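Local coordinates for phosphoethanolamine N-methyltransferase 1 (Haemonchus contortus, PDB 4KRG), which probably catalyses the S-adenosylmethionine-dependent N-methylation of phosphoethanolamine, a step in nematode phosphocholine biosynthesis, at residues R12-S15 and F16-W20; S24-D28 and T29-M33; V291-K294 and N295-A298. All blocks are in the same frame, centred on the assembly; numbering follows the deposited sequence.

Contact 1. Residues R12-S15 and F16-W20. With SAH (S-adenosyl-L-homocysteine), chain D.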
loop_
_atom_site.group_PDB
_atom_site.type_symbol
_atom_site.label_atom_id
_atom_site.label_comp_id
_atom_site.label_asym_id
_atom_site.label_seq_id
_atom_site.Cartn_x
_atom_site.Cartn_y
_atom_site.Cartn_z
ATOM N N ARG A 12 -8.026 23.624 -14.915
ATOM C CA ARG A 12 -8.108 22.392 -14.135
ATOM C C ARG A 12 -7.564 22.601 -12.731
ATOM O O ARG A 12 -8.073 22.026 -11.777
ATOM C CB ARG A 12 -7.373 21.234 -14.824
ATOM C CG ARG A 12 -7.923 20.904 -16.196
ATOM C CD ARG A 12 -7.748 19.444 -16.561
ATOM N NE ARG A 12 -8.764 19.036 -17.531
ATOM C CZ ARG A 12 -8.544 18.871 -18.832
ATOM N NH1 ARG A 12 -7.331 19.054 -19.329
ATOM N NH2 ARG A 12 -9.538 18.513 -19.635
ATOM N N ARG A 13 -6.525 23.419 -12.612
ATOM C CA ARG A 13 -6.001 23.775 -11.304
ATOM C C ARG A 13 -7.098 24.472 -10.510
ATOM O O ARG A 13 -7.337 24.153 -9.343
ATOM C CB ARG A 13 -4.779 24.689 -11.436
ATOM C CG ARG A 13 -4.158 25.099 -10.109
ATOM C CD ARG A 13 -2.989 24.194 -9.693
ATOM N NE ARG A 13 -3.340 22.777 -9.707
ATOM C CZ ARG A 13 -3.992 22.148 -8.736
ATOM N NH1 ARG A 13 -4.367 22.804 -7.645
ATOM N NH2 ARG A 13 -4.268 20.857 -8.861
ATOM N N ASP A 14 -7.787 25.403 -11.164
ATOM C CA ASP A 14 -8.797 26.216 -10.498
ATOM C C ASP A 14 -10.080 25.447 -10.212
ATOM O O ASP A 14 -10.875 25.859 -9.374
ATOM C CB ASP A 14 -9.108 27.472 -11.316
ATOM C CG ASP A 14 -9.887 28.510 -10.524
ATOM O OD1 ASP A 14 -9.810 28.497 -9.276
ATOM O OD2 ASP A 14 -10.573 29.348 -11.152
ATOM N N SER A 15 -10.291 24.328 -10.900
ATOM C CA SER A 15 -11.486 23.524 -10.647
ATOM C C SER A 15 -11.401 22.857 -9.278
ATOM O O SER A 15 -12.417 22.615 -8.628
ATOM C CB SER A 15 -11.696 22.477 -11.736
ATOM O OG SER A 15 -10.888 21.343 -11.514
ATOM N N PHE A 16 -10.181 22.563 -8.842
ATOM C CA PHE A 16 -9.961 21.969 -7.528
ATOM C C PHE A 16 -10.099 23.006 -6.420
ATOM O O PHE A 16 -10.732 22.747 -5.401
ATOM C CB PHE A 16 -8.604 21.266 -7.463
ATOM C CG PHE A 16 -8.590 19.916 -8.128
ATOM C CD1 PHE A 16 -9.350 18.871 -7.620
ATOM C CD2 PHE A 16 -7.812 19.687 -9.254
ATOM C CE1 PHE A 16 -9.344 17.624 -8.232
ATOM C CE2 PHE A 16 -7.797 18.440 -9.865
ATOM C CZ PHE A 16 -8.565 17.409 -9.353
ATOM N N LYS A 17 -9.514 24.182 -6.627
ATOM C CA LYS A 17 -9.641 25.282 -5.672
ATOM C C LYS A 17 -11.103 25.710 -5.512
ATOM O O LYS A 17 -11.547 26.036 -4.409
ATOM C CB LYS A 17 -8.757 26.454 -6.106
ATOM C CG LYS A 17 -9.017 27.760 -5.392
ATOM C CD LYS A 17 -8.713 27.654 -3.919
ATOM C CE LYS A 17 -8.723 29.030 -3.270
ATOM N NZ LYS A 17 -9.965 29.805 -3.569
ATOM N N THR A 18 -11.850 25.676 -6.614
ATOM C CA THR A 18 -13.283 25.966 -6.605
ATOM C C THR A 18 -14.063 24.904 -5.831
ATOM O O THR A 18 -14.977 25.222 -5.070
ATOM C CB THR A 18 -13.853 26.026 -8.028
ATOM O OG1 THR A 18 -12.985 26.794 -8.862
ATOM C CG2 THR A 18 -15.231 26.660 -8.024
ATOM N N PHE A 19 -13.712 23.640 -6.044
ATOM C CA PHE A 19 -14.325 22.552 -5.297
ATOM C C PHE A 19 -14.115 22.757 -3.802
ATOM O O PHE A 19 -15.053 22.665 -3.015
ATOM C CB PHE A 19 -13.752 21.202 -5.723
ATOM C CG PHE A 19 -14.255 20.046 -4.904
ATOM C CD1 PHE A 19 -15.475 19.453 -5.193
ATOM C CD2 PHE A 19 -13.506 19.549 -3.844
ATOM C CE1 PHE A 19 -15.941 18.388 -4.437
ATOM C CE2 PHE A 19 -13.964 18.483 -3.084
ATOM C CZ PHE A 19 -15.181 17.901 -3.379
ATOM N N TRP A 20 -12.884 23.051 -3.408
ATOM C CA TRP A 20 -12.598 23.204 -1.990
ATOM C C TRP A 20 -13.140 24.506 -1.416
ATOM O O TRP A 20 -13.399 24.594 -0.219
ATOM C CB TRP A 20 -11.108 23.002 -1.703
ATOM C CG TRP A 20 -10.787 21.551 -1.597
ATOM C CD1 TRP A 20 -10.125 20.782 -2.505
ATOM C CD2 TRP A 20 -11.177 20.689 -0.535
ATOM N NE1 TRP A 20 -10.055 19.486 -2.058
ATOM C CE2 TRP A 20 -10.698 19.395 -0.845
ATOM C CE3 TRP A 20 -11.879 20.862 0.662
ATOM C CZ2 TRP A 20 -10.898 18.301 -0.009
ATOM C CZ3 TRP A 20 -12.078 19.782 1.491
ATOM C CH2 TRP A 20 -11.592 18.515 1.152
HETATM N N SAH D . -4.704 16.523 4.762
HETATM C CA SAH D . -5.775 17.010 5.645
HETATM C CB SAH D . -6.940 17.561 4.754
HETATM C CG SAH D . -7.467 16.556 3.732
HETATM S SD SAH D . -8.652 17.222 2.527
HETATM C C SAH D . -6.245 15.942 6.550
HETATM O O SAH D . -6.260 14.783 6.167
HETATM O OXT SAH D . -6.890 16.255 7.528
HETATM C "C5'" SAH D . -7.645 18.101 1.303
HETATM C "C4'" SAH D . -6.894 19.248 1.708
HETATM O "O4'" SAH D . -5.842 19.503 0.738
HETATM C "C3'" SAH D . -7.733 20.461 1.743
HETATM O "O3'" SAH D . -7.344 21.265 2.834
HETATM C "C2'" SAH D . -7.424 21.148 0.497
HETATM O "O2'" SAH D . -7.629 22.528 0.619
HETATM C "C1'" SAH D . -5.994 20.816 0.294
HETATM N N9 SAH D . -5.537 20.943 -1.134
HETATM C C8 SAH D . -6.000 20.281 -2.202
HETATM N N7 SAH D . -5.214 20.593 -3.235
HETATM C C5 SAH D . -4.261 21.437 -2.835
HETATM C C6 SAH D . -3.193 22.078 -3.485
HETATM N N6 SAH D . -2.954 21.895 -4.826
HETATM N N1 SAH D . -2.400 22.882 -2.753
HETATM C C2 SAH D . -2.603 23.078 -1.456
HETATM N N3 SAH D . -3.618 22.479 -0.810
HETATM C C4 SAH D . -4.454 21.658 -1.470
#
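Phe16 rests its ring carbon CD2 against the preceding turn of helix, 3.5 Å from Arg12 O and 3.8 Å from Arg13 NH2. The side chains of Arg13 and Phe16 cross at about a right angle, although the guanidinium and ring planes are only 11° apart. Arg13 gets there by leaving the backbone with CG anti to N (chi1 -179°) and then bending at chi2 and chi3, which folds the chain along the helix instead of out from it. Its charged end is spoken for: salt bridges to Asp111 and Glu138 and a hydrogen bond to Tyr133 O hold the group, while NH1 comes within 3.3 Å of SAH N6 on the adenine.

Ser15 OG turns back to its own helix, bonding to Arg12 O at 2.9 Å, and also sits over one face of the Phe16 ring, offset toward the rim. Thr18, a turn beyond Asp14, gives its N-H to Asp14 O at 2.9 Å, and Thr18 OG1 reaches the same oxygen, at a distance too short to be taken at face value. Phe19 N bonds to Ser15 O, continuing the helical pattern.

At the far end Trp20 stands broadside to the cofactor product. SAH C2' lies 3.8 Å above one face of the indole, and Phe19 CE2 is over the opposite face. The six-membered part of the indole extends on to the sulfur, with Trp20 CH2 3.5 Å from SAH SD. Tyr133 meets Trp20 edge-to-face.

Helix 9-21 thus lines one side of the SAH pocket, facing the loops that follow strands 105-109 and 122-126, with Lys17, its amine salt-bridged to Asp21, lying on the loop between strand 81-86 and helix 89-98.

Contact 2. Residues S24-D28 and T29-M33. With OPE (phosphoric acid mono-(2-amino-ethyl) ester), chain C; SAH (S-adenosyl-L-homocysteine), chain D.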
loop_
_atom_site.group_PDB
_atom_site.type_symbol
_atom_site.label_atom_id
_atom_site.label_comp_id
_atom_site.label_asym_id
_atom_site.label_seq_id
_atom_site.Cartn_x
_atom_site.Cartn_y
_atom_site.Cartn_z
ATOM N N SER A 24 -15.012 25.941 2.556
ATOM C CA SER A 24 -14.331 26.939 3.391
ATOM C C SER A 24 -15.259 27.592 4.422
ATOM O O SER A 24 -14.798 28.240 5.365
ATOM C CB SER A 24 -13.647 28.003 2.530
ATOM O OG SER A 24 -14.598 28.855 1.918
ATOM N N ASP A 25 -16.564 27.416 4.236
ATOM C CA ASP A 25 -17.548 27.849 5.218
ATOM C C ASP A 25 -17.573 26.865 6.379
ATOM O O ASP A 25 -18.083 27.175 7.454
ATOM C CB ASP A 25 -18.937 27.899 4.588
ATOM C CG ASP A 25 -19.440 26.516 4.181
ATOM O OD1 ASP A 25 -18.741 25.821 3.411
ATOM O OD2 ASP A 25 -20.534 26.120 4.639
ATOM N N LYS A 26 -17.028 25.670 6.148
ATOM C CA LYS A 26 -17.000 24.621 7.164
ATOM C C LYS A 26 -15.584 24.126 7.404
ATOM O O LYS A 26 -15.245 23.012 7.017
ATOM C CB LYS A 26 -17.880 23.438 6.744
ATOM C CG LYS A 26 -19.345 23.784 6.517
ATOM C CD LYS A 26 -20.073 22.683 5.745
ATOM C CE LYS A 26 -19.597 22.600 4.295
ATOM N NZ LYS A 26 -20.188 21.446 3.553
ATOM N N PRO A 27 -14.748 24.955 8.042
ATOM C CA PRO A 27 -13.397 24.488 8.363
ATOM C C PRO A 27 -13.444 23.511 9.533
ATOM O O PRO A 27 -13.075 23.863 10.658
ATOM C CB PRO A 27 -12.674 25.777 8.755
ATOM C CG PRO A 27 -13.752 26.648 9.293
ATOM C CD PRO A 27 -14.972 26.343 8.474
ATOM N N ASP A 28 -13.907 22.291 9.263
ATOM C CA ASP A 28 -14.027 21.268 10.299
ATOM C C ASP A 28 -13.664 19.874 9.778
ATOM O O ASP A 28 -13.420 19.695 8.586
ATOM C CB ASP A 28 -15.432 21.285 10.934
ATOM C CG ASP A 28 -16.549 21.011 9.931
ATOM O OD1 ASP A 28 -16.398 20.091 9.102
ATOM O OD2 ASP A 28 -17.589 21.710 9.977
ATOM N N THR A 29 -13.645 18.890 10.673
ATOM C CA THR A 29 -13.232 17.540 10.301
ATOM C C THR A 29 -14.167 16.883 9.285
ATOM O O THR A 29 -13.757 15.970 8.571
ATOM C CB THR A 29 -13.023 16.618 11.528
ATOM O OG1 THR A 29 -14.215 16.581 12.320
ATOM C CG2 THR A 29 -11.854 17.103 12.370
ATOM N N ASN A 30 -15.415 17.338 9.220
ATOM C CA ASN A 30 -16.337 16.833 8.211
ATOM C C ASN A 30 -15.823 17.136 6.804
ATOM O O ASN A 30 -15.895 16.296 5.918
ATOM C CB ASN A 30 -17.741 17.423 8.390
ATOM C CG ASN A 30 -18.460 16.889 9.616
ATOM O OD1 ASN A 30 -18.246 15.751 10.035
ATOM N ND2 ASN A 30 -19.337 17.708 10.185
ATOM N N SER A 31 -15.304 18.344 6.606
ATOM C CA SER A 31 -14.771 18.742 5.305
ATOM C C SER A 31 -13.458 18.044 4.963
ATOM O O SER A 31 -13.250 17.611 3.824
ATOM C CB SER A 31 -14.581 20.254 5.240
ATOM O OG SER A 31 -15.830 20.906 5.126
HETATM N N MSE A 32 -12.581 17.942 5.957
HETATM C CA MSE A 32 -11.266 17.334 5.792
HETATM C C MSE A 32 -11.386 15.900 5.326
HETATM O O MSE A 32 -10.553 15.403 4.575
HETATM C CB MSE A 32 -10.504 17.355 7.119
HETATM C CG MSE A 32 -10.271 18.740 7.692
HETATM SE SE MSE A 32 -9.360 19.942 6.432
HETATM C CE MSE A 32 -10.922 20.775 5.615
HETATM N N MSE A 33 -12.432 15.234 5.789
HETATM C CA MSE A 33 -12.609 13.828 5.483
HETATM C C MSE A 33 -13.752 13.628 4.504
HETATM O O MSE A 33 -13.975 12.514 4.042
HETATM C CB MSE A 33 -12.838 13.045 6.770
HETATM C CG MSE A 33 -11.793 13.359 7.842
HETATM SE SE MSE A 33 -11.968 12.215 9.418
HETATM C CE MSE A 33 -10.857 10.701 8.845
HETATM C CA OPE C . -11.806 12.142 1.300
HETATM C CB OPE C . -11.403 13.396 2.004
HETATM O O1 OPE C . -14.009 10.799 0.032
HETATM O O2 OPE C . -11.959 9.976 -1.030
HETATM O O3 OPE C . -13.278 11.760 -2.166
HETATM O O4 OPE C . -12.014 12.264 -0.059
HETATM N N OPE C . -10.300 14.136 1.449
HETATM P P OPE C . -12.835 11.186 -0.838
HETATM N N SAH D . -4.704 16.523 4.762
HETATM C CA SAH D . -5.775 17.010 5.645
HETATM C CB SAH D . -6.940 17.561 4.754
HETATM C CG SAH D . -7.467 16.556 3.732
HETATM S SD SAH D . -8.652 17.222 2.527
HETATM C C SAH D . -6.245 15.942 6.550
HETATM O O SAH D . -6.260 14.783 6.167
HETATM O OXT SAH D . -6.890 16.255 7.528
HETATM C "C5'" SAH D . -7.645 18.101 1.303
HETATM C "C4'" SAH D . -6.894 19.248 1.708
HETATM O "O4'" SAH D . -5.842 19.503 0.738
HETATM C "C3'" SAH D . -7.733 20.461 1.743
HETATM O "O3'" SAH D . -7.344 21.265 2.834
HETATM C "C2'" SAH D . -7.424 21.148 0.497
HETATM O "O2'" SAH D . -7.629 22.528 0.619
HETATM C "C1'" SAH D . -5.994 20.816 0.294
HETATM N N9 SAH D . -5.537 20.943 -1.134
HETATM C C8 SAH D . -6.000 20.281 -2.202
HETATM N N7 SAH D . -5.214 20.593 -3.235
HETATM C C5 SAH D . -4.261 21.437 -2.835
HETATM C C6 SAH D . -3.193 22.078 -3.485
HETATM N N6 SAH D . -2.954 21.895 -4.826
HETATM N N1 SAH D . -2.400 22.882 -2.753
HETATM C C2 SAH D . -2.603 23.078 -1.456
HETATM N N3 SAH D . -3.618 22.479 -0.810
HETATM C C4 SAH D . -4.454 21.658 -1.470
HETATM O O HOH W 1 -18.132 20.047 5.734
HETATM O O HOH W 2 -19.877 20.490 9.106
#
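An inverse gamma turn centred on Pro27 delivers the chain to Asp28, the N-cap of helix 29-33, whose carbonyl oxygen receives Met32 N at 3.3 Å. The Asp28 carboxylate folds back over the first turn: a chi1 of 60° swings it toward the helix start, and OD1 accepts from Ser31 N at 3.2 Å, the donor approaching almost in line with the C-O bond. The same OD1 lies 3.1 Å from Asn30 CB. Carboxylate and Asn30 amide stand almost perpendicular, 81° apart, and a water joins them, giving to Asp28 OD2 and accepting from Asn30 ND2.

Ser31 OG faces Lys26, 2.9 Å from Lys26 O and 2.5 Å from a second water that Lys26 NZ reaches only weakly. Met32, modelled as selenomethionine, bends at chi2 and chi3 and sets CG 3.4 Å from Asp28 O, and its SE lies 3.8 Å from SAH CB.

The capping carboxylate would favour the helix start electrostatically, and the helix in turn brings Met32 O up to both ligands, 3.3 Å from SAH SD and accepting a weak hydrogen bond from the OPE amine, consistent with a part in placing the amine near the methyl-donor sulfur.

Contact 3. Residues V291-K294 and N295-A298. With BOG (octyl beta-D-glucopyranoside), chain E.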
loop_
_atom_site.group_PDB
_atom_site.type_symbol
_atom_site.label_atom_id
_atom_site.label_comp_id
_atom_site.label_asym_id
_atom_site.label_seq_id
_atom_site.Cartn_x
_atom_site.Cartn_y
_atom_site.Cartn_z
ATOM N N VAL A 291 -2.797 -26.118 12.712
ATOM C CA VAL A 291 -1.994 -25.103 12.034
ATOM C C VAL A 291 -2.597 -23.718 12.244
ATOM O O VAL A 291 -1.883 -22.758 12.542
ATOM C CB VAL A 291 -1.872 -25.377 10.521
ATOM C CG1 VAL A 291 -1.153 -24.234 9.832
ATOM C CG2 VAL A 291 -1.146 -26.686 10.280
ATOM N N VAL A 292 -3.916 -23.625 12.088
ATOM C CA VAL A 292 -4.638 -22.361 12.219
ATOM C C VAL A 292 -5.721 -22.446 13.294
ATOM O O VAL A 292 -6.853 -22.831 13.012
ATOM C CB VAL A 292 -5.291 -21.952 10.889
ATOM C CG1 VAL A 292 -5.887 -20.558 10.992
ATOM C CG2 VAL A 292 -4.274 -21.979 9.782
ATOM N N PRO A 293 -5.374 -22.100 14.540
ATOM C CA PRO A 293 -6.397 -22.132 15.593
ATOM C C PRO A 293 -7.482 -21.081 15.348
ATOM O O PRO A 293 -7.233 -20.091 14.656
ATOM C CB PRO A 293 -5.607 -21.792 16.858
ATOM C CG PRO A 293 -4.183 -22.137 16.526
ATOM C CD PRO A 293 -4.038 -21.788 15.074
ATOM N N LYS A 294 -8.672 -21.295 15.899
ATOM C CA LYS A 294 -9.760 -20.339 15.717
ATOM C C LYS A 294 -9.384 -18.973 16.280
ATOM O O LYS A 294 -8.778 -18.881 17.349
ATOM C CB LYS A 294 -11.037 -20.843 16.377
ATOM C CG LYS A 294 -11.568 -22.127 15.765
ATOM C CD LYS A 294 -12.729 -22.666 16.567
ATOM C CE LYS A 294 -13.293 -23.918 15.947
ATOM N NZ LYS A 294 -14.299 -24.517 16.860
ATOM N N ASN A 295 -9.730 -17.925 15.542
ATOM C CA ASN A 295 -9.433 -16.540 15.928
ATOM C C ASN A 295 -7.931 -16.200 15.999
ATOM O O ASN A 295 -7.540 -15.210 16.614
ATOM C CB ASN A 295 -10.149 -16.168 17.239
ATOM C CG ASN A 295 -10.170 -14.666 17.492
ATOM O OD1 ASN A 295 -10.410 -13.870 16.578
ATOM N ND2 ASN A 295 -9.887 -14.271 18.728
ATOM N N SER A 296 -7.093 -17.004 15.353
ATOM C CA SER A 296 -5.672 -16.690 15.266
ATOM C C SER A 296 -5.428 -15.710 14.117
ATOM O O SER A 296 -6.338 -15.427 13.340
ATOM C CB SER A 296 -4.857 -17.961 15.068
ATOM O OG SER A 296 -5.245 -18.615 13.885
ATOM N N THR A 297 -4.214 -15.169 14.024
ATOM C CA THR A 297 -3.831 -14.361 12.870
ATOM C C THR A 297 -2.760 -15.093 12.063
ATOM O O THR A 297 -1.680 -15.381 12.564
ATOM C CB THR A 297 -3.333 -12.957 13.276
ATOM O OG1 THR A 297 -4.363 -12.274 14.003
ATOM C CG2 THR A 297 -2.988 -12.145 12.040
ATOM N N ALA A 298 -3.081 -15.409 10.817
ATOM C CA ALA A 298 -2.160 -16.107 9.929
ATOM C C ALA A 298 -1.336 -15.110 9.117
ATOM O O ALA A 298 -1.845 -14.081 8.683
ATOM C CB ALA A 298 -2.936 -17.020 8.990
HETATM C C1 BOG E . -0.355 -10.560 16.736
HETATM O O1 BOG E . -0.339 -9.531 15.816
HETATM C C2 BOG E . 0.076 -10.073 18.105
HETATM O O2 BOG E . 1.430 -9.653 18.031
HETATM C C3 BOG E . -0.055 -11.165 19.112
HETATM O O3 BOG E . 0.300 -10.662 20.430
HETATM C C4 BOG E . -1.437 -11.731 19.136
HETATM O O4 BOG E . -1.518 -12.834 20.061
HETATM C C5 BOG E . -1.848 -12.210 17.751
HETATM O O5 BOG E . -1.730 -11.117 16.774
HETATM C C6 BOG E . -3.235 -12.679 17.751
HETATM O O6 BOG E . -3.275 -13.882 17.050
HETATM C "C1'" BOG E . 0.000 -9.972 14.502
HETATM C "C2'" BOG E . 0.031 -8.725 13.581
HETATM C "C3'" BOG E . -1.284 -7.964 13.609
HETATM C "C4'" BOG E . -2.042 -7.828 12.442
HETATM C "C5'" BOG E . -3.590 -7.755 12.562
HETATM C "C6'" BOG E . -4.291 -7.441 11.234
HETATM C "C7'" BOG E . -4.706 -8.701 10.436
HETATM C "C8'" BOG E . -6.185 -8.885 10.431
#
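Val292 brings CG1 up against the hydroxyl of Ser296, 3.5 Å from OG. CG1 is the branch anti to the backbone N, and the side chain also packs on Phe321, Cys323 and Cys374. Pro293 follows and opens a type II beta turn that runs to Ser296; its ring carbon CD is 3.6 Å from Ser296 OG, so the hydroxyl has a proline methylene and a valine methyl beside it. The carbonyl of Pro293 is the polar centre. Ser296 OG donates to Pro293 O at 2.6 Å, tilted 15° from the carbonyl plane, and Ser296 N donates to the same oxygen at 3.2 Å from well above that plane. The serine chi1 of 60° turns OG back along the turn, which brings it to Pro293 O. Lys294 takes the first corner of the turn, its chain extended away, and Asn295 takes the second with a positive phi of 64°, a backbone shape asparagine tolerates.

Beyond the turn the chain enters strand 297-302, held by backbone bonds to residues of neighbouring strands, and Thr297 N, hydrogen-bonded to Asp373 OD2, has O6 of an octyl glucoside 3.4 Å away. Two donors from one serine on one carbonyl satisfy that oxygen within the turn itself, and the hydroxyl of the buried Ser296 finds its acceptor there, with Val292 CG1 and Pro293 CD beside it.

How the contacts relate
Contacts 1 and 2 belong to one ligand site, whereas contact 3 is remote from it. The centres of contacts 1 and 2 are 16 Å apart, and helices 9-21 and 29-33 follow each other in the chain; they touch where Trp20 CH2 packs 3.3 Å from Ser31 O. Both reach SAH, contact 1 along the adenosine and up to the sulfur, contact 2 at the sulfur and the homocysteine part, and contact 2 also borders phosphoethanolamine. Residues 291-298 lie on the opposite side of the chain's centre from contact 1, with nearest atoms about 34 Å apart, and about 24 Å from contact 2, beside bound detergent.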